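Local coordinates for protein of unknown function (DUF1255) (PDB 3EO6), which is of unknown function but, as a cupin-like member of the pyrimidine/purine nucleoside phosphorylase family, probably cleaves nucleosides with phosphate, at residues M84-P87 with A88-Y92. Residues are numbered along the deposited sequence; the frame is centred on the assembly and turned at random. Where two conformers were deposited one is given.
Sequences MVIP and ANQSY
Pro-87 and Gln-90 are tied where strand 83-86 gives way to a loop: NE2 of Gln-90 donates to the backbone O of Pro-87 over 3.1 Å, a nearly straight bond (163° at the hydrogen) in the plane of the amide but tilted from that of the carbonyl. With CG between the backbone N and the carbonyl carbon (chi1 55°) and a bend at chi2, the Gln-90 amide comes back against Pro-87 O. NE2 also bonds the hydroxyl of Tyr-67, and OE1 accepts from the backbone N of Glu-70, so both amide ends are gripped. A water lies within hydrogen-bonding distance of both Pro-87 O (2.9 Å) and Gln-90 O (2.8 Å) and can bridge them. Next to this amide, Ile-86 lays CG2 over one face of the Tyr-92 ring, a CH-pi contact 3.8 Å from the centroid and offset toward the CD1-CE1 side of the rim, with CD1 of Ile-86 3.9 Å from Tyr-92 OH. CG2 stands anti to the backbone N (chi1 -60° for CG1), which turns this methyl to the ring and to Gln-90 NE2. Replacing Gln-90 by alanine removes the amide, and Pro-87 O would probably lose its side-chain donor and the backbone N of Glu-70 its acceptor. The loop links the two facing antiparallel sheets of the beta-barrel, consistent with the cupin fold of this family.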
# COMPACT_ATOMS: atom_id res chain seq x y z
N MSE A 84 18.32 -8.54 2.26
CA MSE A 84 18.88 -9.83 2.59
C MSE A 84 17.97 -10.91 2.06
O MSE A 84 16.77 -10.70 1.84
CB MSE A 84 19.05 -10.01 4.12
CG MSE A 84 17.78 -10.07 4.88
SE MSE A 84 17.95 -10.27 6.79
CE MSE A 84 18.45 -12.10 6.80
N VAL A 85 18.50 -12.13 1.94
CA VAL A 85 17.69 -13.32 1.75
C VAL A 85 17.19 -13.80 3.09
O VAL A 85 17.97 -14.02 4.02
CB VAL A 85 18.48 -14.44 1.07
CG1 VAL A 85 17.58 -15.68 0.95
CG2 VAL A 85 18.96 -14.00 -0.33
N ILE A 86 15.88 -13.99 3.20
CA ILE A 86 15.26 -14.61 4.36
C ILE A 86 15.09 -16.09 4.02
O ILE A 86 14.32 -16.42 3.11
CB ILE A 86 13.90 -13.97 4.71
CG1 ILE A 86 14.08 -12.49 5.01
CG2 ILE A 86 13.30 -14.73 5.89
CD1 ILE A 86 12.78 -11.75 5.31
N PRO A 87 15.74 -16.99 4.74
CA PRO A 87 15.59 -18.41 4.43
C PRO A 87 14.15 -18.94 4.61
O PRO A 87 13.42 -18.45 5.48
CB PRO A 87 16.57 -19.11 5.39
CG PRO A 87 17.64 -18.00 5.61
CD PRO A 87 16.82 -16.77 5.73
N ALA A 88 13.83 -19.92 3.81
CA ALA A 88 12.59 -20.65 3.96
C ALA A 88 12.58 -21.52 5.20
O ALA A 88 13.64 -21.90 5.75
CB ALA A 88 12.41 -21.59 2.78
N ASN A 89 11.40 -21.89 5.60
CA ASN A 89 11.18 -22.94 6.51
C ASN A 89 11.67 -22.64 7.95
O ASN A 89 12.02 -23.55 8.69
CB ASN A 89 11.73 -24.26 6.00
CG ASN A 89 11.20 -24.63 4.65
OD1 ASN A 89 10.01 -24.46 4.36
ND2 ASN A 89 12.06 -25.14 3.81
N GLN A 90 11.60 -21.37 8.31
CA GLN A 90 11.99 -20.97 9.65
C GLN A 90 11.10 -19.79 10.07
O GLN A 90 10.78 -18.91 9.25
CB GLN A 90 13.48 -20.64 9.72
CG GLN A 90 14.01 -19.62 8.75
CD GLN A 90 13.98 -18.19 9.22
OE1 GLN A 90 14.02 -17.89 10.45
NE2 GLN A 90 14.00 -17.28 8.28
N SER A 91 10.66 -19.82 11.31
CA SER A 91 9.75 -18.85 11.87
C SER A 91 10.52 -17.65 12.40
O SER A 91 11.01 -17.66 13.52
CB SER A 91 8.90 -19.49 12.94
OG SER A 91 8.01 -20.40 12.37
N TYR A 92 10.63 -16.59 11.59
CA TYR A 92 11.33 -15.39 11.92
C TYR A 92 10.35 -14.37 12.49
O TYR A 92 9.14 -14.49 12.29
CB TYR A 92 12.08 -14.82 10.71
CG TYR A 92 11.25 -14.42 9.51
CD1 TYR A 92 10.88 -15.35 8.55
CD2 TYR A 92 10.88 -13.11 9.30
CE1 TYR A 92 10.20 -14.97 7.41
CE2 TYR A 92 10.20 -12.71 8.17
CZ TYR A 92 9.85 -13.63 7.20
OH TYR A 92 9.22 -13.25 6.05
O HOH W 1 10.76 -18.75 6.50